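Local coordinates for amidohydrolase 3 domain-containing protein (Bacillus thuringiensis serovar konkukian, PDB 3GGM) that is of unknown function but probably hydrolyses carbon-nitrogen bonds other than peptide bonds, this chain being the N-terminal piece, at residues N2-I7 and A25-D30; I7-K12 and K51-R56. One frame throughout, in Å; residues are numbered along the deposited sequence.

Overall arrangement
Contact 1 (2-7 with 25-30) and contact 2 (7-12 with 51-56) lie on the two flanks of strand 6-9, with centres about 12 Å apart. Strand 6-9 pairs antiparallel with strand 22-29 in contact 1 and parallel with strand 50-53 in contact 2. I7 belongs to both. Along the chain the order is 2-7, 7-12, 25-30, 51-56, so the two pairings cross in sequence. The contacts also touch directly, at M6 CE and I52 CD1. Together they put strand 6-9 inside the mixed sheet. This is the N-terminal part of a longer protein of the amidohydrolase family; this piece is consistent with the small beta domain that many members carry beside the catalytic barrel.

Contact 1 of 2, residues N2-I7 and A25-D30; sequences NVPDMI and AIAITD
A classic beta bulge shapes the pairing of residues 2-7 with strand 25-29. D5 and M6 both face I28, and their backbone N-H groups share one acceptor, I28 O. M6 N to I28 O is 3.0 Å and fairly straight; D5 N to I28 O is more bent, at 133°. Both donors lie in the carbonyl plane. The return bond, I28 N to M6 O, measures 2.8 Å and is nearly linear at 173°. M6 and I28 thus form an antiparallel hydrogen-bonded pair, and I7 and A27 a non-hydrogen-bonded one.

The tight side is the face carrying I7 and A27, where P4 joins from the loop before the strand. The A27 methyl rests against P4 CB and I7 CG1, which lie side by side across from it, with A27 CB 4.0 Å from P4 CB. I7 CG1 is 4.2 Å from A27 CB. On the other face M6 and I28 meet only near their roots, and the end of M6 leads away. T29 OG1 lies against P4 CA, but its hydrogen bond is made with T34.

The loose end is polar and wet. The D5 side chain, its CG anti to the carbonyl carbon (chi1 -59°), reaches the backbone of D30. D30 N donates to D5 OD2 at 2.6 Å, from above the carboxylate plane. The D30 carboxylate is close too, D5 OD2 to D30 OD1 4.0 Å. This like-charge pair may raise the proton affinity of either group. A water donates to D5 OD1 at 2.7 Å and weakly to D30 OD1.

I28 packs on I33 of strand 32-37, the next strand of the sheet, and on L74 of a second subunit. On its far flank residues 2-7 bond through D5 and I7 to strand 50-53.

Contact 2 of 2, residues I7-K12 and K51-R56; sequences ILYNGK and KIDLKR
Three parallel bridges, I7 with K51, L8 with I52 and Y9 with D53, join the strands in 7-12 and 51-56. Backbone bonds come first. I52 N donates to I7 O, and Y9 N to I52 O. The pairing then runs past the strand ends: L54 N meets Y9 O nearly along the C=O axis, and R56 N reaches N10 O at 2.7 Å.

Side-chain polar bonds centre on D53 OD1. N10 ND2 approaches the syn lone pair of D53 OD1 at 3.1 Å, with the acceptor in the amide plane. K55 N meets D53 OD1 from above the carboxylate plane, at 2.8 Å, closing an Asx turn. Two grips thus fix the D53 carboxylate.

Flat groups pack on aliphatic carbon. The Y9 ring lies over D53, whose CA is 4.0 Å from the ring centroid in a CH-pi contact. K12 CE sits over the centre of the R56 guanidinium, 3.3 Å from R56 CZ. The K12 and R56 side chains cross at about a right angle, and waters link R56 NH1 to G11 O and K12 NZ to R56 O.

Apolar contacts lie on the face of L8 and I52, opposite Y9 and D53. L8 CD2 meets L54 CD2 at 3.9 Å, and L54 CD1 lies against G11 CA. L8, I52 and L54 pack on H69 of a second subunit, L8 touches strand 22-29, and L54 reaches A59 of strand 58-61.

Contact 1 of 2, residues N2-I7 and A25-D30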
loop_
_atom_site.group_PDB
_atom_site.type_symbol
_atom_site.label_atom_id
_atom_site.label_comp_id
_atom_site.label_asym_id
_atom_site.label_seq_id
_atom_site.Cartn_x
_atom_site.Cartn_y
_atom_site.Cartn_z
ATOM N N ASN A 2 -25.906 -13.766 14.618
ATOM C CA ASN A 2 -24.753 -12.984 14.173
ATOM C C ASN A 2 -25.069 -12.097 12.971
ATOM O O ASN A 2 -25.305 -12.594 11.869
ATOM C CB ASN A 2 -23.599 -13.918 13.802
ATOM C CG ASN A 2 -23.333 -14.966 14.862
ATOM O OD1 ASN A 2 -23.074 -14.640 16.021
ATOM N ND2 ASN A 2 -23.393 -16.235 14.469
ATOM N N VAL A 3 -25.053 -10.786 13.184
ATOM C CA VAL A 3 -25.332 -9.833 12.116
ATOM C C VAL A 3 -24.116 -8.936 11.895
ATOM O O VAL A 3 -23.613 -8.318 12.835
ATOM C CB VAL A 3 -26.548 -8.943 12.465
ATOM C CG1 VAL A 3 -26.869 -8.031 11.300
ATOM C CG2 VAL A 3 -27.752 -9.807 12.797
ATOM N N PRO A 4 -23.623 -8.857 10.648
ATOM C CA PRO A 4 -22.457 -8.014 10.357
ATOM C C PRO A 4 -22.797 -6.529 10.352
ATOM O O PRO A 4 -23.930 -6.147 10.058
ATOM C CB PRO A 4 -22.014 -8.503 8.980
ATOM C CG PRO A 4 -23.320 -8.862 8.330
ATOM C CD PRO A 4 -24.048 -9.600 9.447
ATOM N N ASP A 5 -21.817 -5.689 10.671
ATOM C CA ASP A 5 -22.050 -4.251 10.670
ATOM C C ASP A 5 -21.888 -3.699 9.263
ATOM O O ASP A 5 -22.537 -2.723 8.888
ATOM C CB ASP A 5 -21.066 -3.534 11.599
ATOM C CG ASP A 5 -21.162 -4.016 13.031
ATOM O OD1 ASP A 5 -22.290 -4.322 13.480
ATOM O OD2 ASP A 5 -20.111 -4.078 13.705
ATOM N N MET A 6 -21.032 -4.346 8.481
ATOM C CA MET A 6 -20.759 -3.902 7.122
ATOM C C MET A 6 -20.580 -5.081 6.173
ATOM O O MET A 6 -20.054 -6.120 6.558
ATOM C CB MET A 6 -19.487 -3.045 7.128
ATOM C CG MET A 6 -18.864 -2.803 5.766
ATOM S SD MET A 6 -19.827 -1.700 4.724
ATOM C CE MET A 6 -19.448 -0.110 5.531
ATOM N N ILE A 7 -21.026 -4.904 4.933
ATOM C CA ILE A 7 -20.888 -5.927 3.905
ATOM C C ILE A 7 -20.505 -5.250 2.596
ATOM O O ILE A 7 -21.273 -4.458 2.056
ATOM C CB ILE A 7 -22.197 -6.703 3.671
ATOM C CG1 ILE A 7 -22.533 -7.546 4.903
ATOM C CG2 ILE A 7 -22.059 -7.582 2.428
ATOM C CD1 ILE A 7 -23.781 -8.393 4.749
ATOM N N ALA A 25 -17.163 -10.637 -2.149
ATOM C CA ALA A 25 -17.833 -9.982 -1.038
ATOM C C ALA A 25 -17.228 -10.354 0.305
ATOM O O ALA A 25 -16.769 -11.468 0.500
ATOM C CB ALA A 25 -19.295 -10.344 -1.046
ATOM N N ILE A 26 -17.256 -9.409 1.234
ATOM C CA ILE A 26 -16.714 -9.653 2.557
ATOM C C ILE A 26 -17.655 -9.045 3.591
ATOM O O ILE A 26 -18.288 -8.016 3.332
ATOM C CB ILE A 26 -15.307 -9.019 2.679
ATOM C CG1 ILE A 26 -14.675 -9.364 4.021
ATOM C CG2 ILE A 26 -15.406 -7.513 2.538
ATOM C CD1 ILE A 26 -13.260 -8.829 4.158
ATOM N N ALA A 27 -17.760 -9.693 4.750
ATOM C CA ALA A 27 -18.615 -9.206 5.832
ATOM C C ALA A 27 -17.733 -8.863 7.027
ATOM O O ALA A 27 -16.819 -9.622 7.376
ATOM C CB ALA A 27 -19.656 -10.269 6.232
ATOM N N ILE A 28 -18.025 -7.726 7.649
ATOM C CA ILE A 28 -17.263 -7.238 8.794
ATOM C C ILE A 28 -18.183 -6.998 9.979
ATOM O O ILE A 28 -19.224 -6.346 9.847
ATOM C CB ILE A 28 -16.549 -5.905 8.453
ATOM C CG1 ILE A 28 -15.604 -6.116 7.269
ATOM C CG2 ILE A 28 -15.786 -5.370 9.680
ATOM C CD1 ILE A 28 -14.964 -4.834 6.766
ATOM N N THR A 29 -17.799 -7.534 11.136
ATOM C CA THR A 29 -18.573 -7.366 12.362
ATOM C C THR A 29 -17.620 -6.792 13.400
ATOM O O THR A 29 -16.621 -7.417 13.756
ATOM C CB THR A 29 -19.143 -8.708 12.831
ATOM O OG1 THR A 29 -19.881 -9.298 11.752
ATOM C CG2 THR A 29 -20.074 -8.511 14.027
ATOM N N ASP A 30 -17.948 -5.594 13.875
ATOM C CA ASP A 30 -17.120 -4.851 14.819
ATOM C C ASP A 30 -15.749 -5.246 14.279
ATOM O O ASP A 30 -15.240 -6.326 14.582
ATOM C CB ASP A 30 -16.565 -5.750 15.937
ATOM C CG ASP A 30 -17.649 -6.234 16.898
ATOM O OD1 ASP A 30 -18.617 -5.478 17.142
ATOM O OD2 ASP A 30 -17.532 -7.366 17.420
HETATM O O HOH W 1 -21.731 -4.831 16.119
#

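Contact 2 of 2, residues I7-K12 and K51-R56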
loop_
_atom_site.group_PDB
_atom_site.type_symbol
_atom_site.label_atom_id
_atom_site.label_comp_id
_atom_site.label_asym_id
_atom_site.label_seq_id
_atom_site.Cartn_x
_atom_site.Cartn_y
_atom_site.Cartn_z
ATOM N N ILE A 7 -21.026 -4.904 4.933
ATOM C CA ILE A 7 -20.888 -5.927 3.905
ATOM C C ILE A 7 -20.505 -5.250 2.596
ATOM O O ILE A 7 -21.273 -4.458 2.056
ATOM C CB ILE A 7 -22.197 -6.703 3.671
ATOM C CG1 ILE A 7 -22.533 -7.546 4.903
ATOM C CG2 ILE A 7 -22.059 -7.582 2.428
ATOM C CD1 ILE A 7 -23.781 -8.393 4.749
ATOM N N LEU A 8 -19.299 -5.530 2.113
ATOM C CA LEU A 8 -18.852 -4.967 0.850
ATOM C C LEU A 8 -19.006 -6.113 -0.137
ATOM O O LEU A 8 -18.489 -7.203 0.106
ATOM C CB LEU A 8 -17.386 -4.540 0.923
ATOM C CG LEU A 8 -16.997 -3.416 1.892
ATOM C CD1 LEU A 8 -16.909 -3.959 3.311
ATOM C CD2 LEU A 8 -15.647 -2.852 1.486
ATOM N N TYR A 9 -19.727 -5.880 -1.231
ATOM C CA TYR A 9 -19.931 -6.937 -2.226
ATOM C C TYR A 9 -19.743 -6.463 -3.664
ATOM O O TYR A 9 -19.529 -5.278 -3.921
ATOM C CB TYR A 9 -21.325 -7.546 -2.080
ATOM C CG TYR A 9 -22.434 -6.564 -2.390
ATOM C CD1 TYR A 9 -22.745 -5.528 -1.511
ATOM C CD2 TYR A 9 -23.130 -6.640 -3.595
ATOM C CE1 TYR A 9 -23.732 -4.579 -1.831
ATOM C CE2 TYR A 9 -24.111 -5.706 -3.924
ATOM C CZ TYR A 9 -24.406 -4.680 -3.043
ATOM O OH TYR A 9 -25.369 -3.759 -3.391
ATOM N N ASN A 10 -19.836 -7.414 -4.590
ATOM C CA ASN A 10 -19.678 -7.172 -6.020
ATOM C C ASN A 10 -18.338 -6.523 -6.369
ATOM O O ASN A 10 -18.259 -5.597 -7.194
ATOM C CB ASN A 10 -20.847 -6.328 -6.545
ATOM C CG ASN A 10 -20.808 -6.154 -8.044
ATOM O OD1 ASN A 10 -20.534 -7.100 -8.777
ATOM N ND2 ASN A 10 -21.100 -4.938 -8.516
ATOM N N GLY A 11 -17.278 -7.038 -5.744
ATOM C CA GLY A 11 -15.942 -6.524 -5.985
ATOM C C GLY A 11 -14.925 -7.629 -6.202
ATOM O O GLY A 11 -15.282 -8.775 -6.491
ATOM N N LYS A 12 -13.648 -7.281 -6.090
ATOM C CA LYS A 12 -12.566 -8.244 -6.249
ATOM C C LYS A 12 -11.780 -8.115 -4.959
ATOM O O LYS A 12 -11.200 -7.066 -4.688
ATOM C CB LYS A 12 -11.686 -7.876 -7.443
ATOM C CG LYS A 12 -12.454 -7.802 -8.757
ATOM C CD LYS A 12 -11.628 -7.111 -9.829
ATOM C CE LYS A 12 -12.402 -6.996 -11.132
ATOM N NZ LYS A 12 -11.613 -6.276 -12.179
ATOM N N LYS A 51 -24.087 -1.724 3.773
ATOM C CA LYS A 51 -23.690 -2.500 2.609
ATOM C C LYS A 51 -23.099 -1.589 1.544
ATOM O O LYS A 51 -23.631 -0.521 1.258
ATOM C CB LYS A 51 -24.884 -3.287 2.063
ATOM C CG LYS A 51 -26.179 -2.507 2.028
ATOM C CD LYS A 51 -27.351 -3.381 1.591
ATOM C CE LYS A 51 -27.616 -4.498 2.588
ATOM N NZ LYS A 51 -28.826 -5.293 2.225
ATOM N N ILE A 52 -21.978 -2.013 0.976
ATOM C CA ILE A 52 -21.306 -1.224 -0.041
ATOM C C ILE A 52 -21.096 -2.012 -1.323
ATOM O O ILE A 52 -20.369 -3.005 -1.346
ATOM C CB ILE A 52 -19.921 -0.744 0.441
ATOM C CG1 ILE A 52 -20.067 0.111 1.702
ATOM C CG2 ILE A 52 -19.236 0.041 -0.665
ATOM C CD1 ILE A 52 -18.747 0.620 2.243
ATOM N N ASP A 53 -21.730 -1.547 -2.389
ATOM C CA ASP A 53 -21.600 -2.173 -3.694
ATOM C C ASP A 53 -20.286 -1.648 -4.270
ATOM O O ASP A 53 -20.200 -0.487 -4.679
ATOM C CB ASP A 53 -22.776 -1.763 -4.589
ATOM C CG ASP A 53 -22.681 -2.354 -5.981
ATOM O OD1 ASP A 53 -21.599 -2.860 -6.339
ATOM O OD2 ASP A 53 -23.690 -2.308 -6.717
ATOM N N LEU A 54 -19.268 -2.506 -4.292
ATOM C CA LEU A 54 -17.946 -2.147 -4.792
ATOM C C LEU A 54 -17.889 -1.859 -6.303
ATOM O O LEU A 54 -16.862 -1.403 -6.813
ATOM C CB LEU A 54 -16.946 -3.262 -4.451
ATOM C CG LEU A 54 -16.697 -3.468 -2.952
ATOM C CD1 LEU A 54 -15.923 -4.760 -2.722
ATOM C CD2 LEU A 54 -15.938 -2.256 -2.386
ATOM N N LYS A 55 -18.977 -2.150 -7.012
ATOM C CA LYS A 55 -19.035 -1.914 -8.457
ATOM C C LYS A 55 -17.790 -2.428 -9.181
ATOM O O LYS A 55 -17.226 -1.745 -10.035
ATOM C CB LYS A 55 -19.230 -0.419 -8.728
ATOM C CG LYS A 55 -20.550 0.106 -8.182
ATOM C CD LYS A 55 -20.835 1.531 -8.647
ATOM C CE LYS A 55 -22.234 1.953 -8.245
ATOM N NZ LYS A 55 -22.492 3.389 -8.571
ATOM N N ARG A 56 -17.392 -3.644 -8.821
ATOM C CA ARG A 56 -16.239 -4.345 -9.378
ATOM C C ARG A 56 -14.866 -3.746 -9.119
ATOM O O ARG A 56 -13.898 -4.100 -9.783
ATOM C CB ARG A 56 -16.441 -4.609 -10.877
ATOM C CG ARG A 56 -17.481 -5.723 -11.150
ATOM C CD ARG A 56 -16.908 -7.119 -10.905
ATOM N NE ARG A 56 -16.022 -7.538 -11.998
ATOM C CZ ARG A 56 -15.212 -8.591 -11.953
ATOM N NH1 ARG A 56 -15.155 -9.353 -10.864
ATOM N NH2 ARG A 56 -14.462 -8.893 -13.006
HETATM O O HOH W 2 -16.521 -9.706 -8.760
HETATM O O HOH W 3 -11.381 -3.710 -10.924
#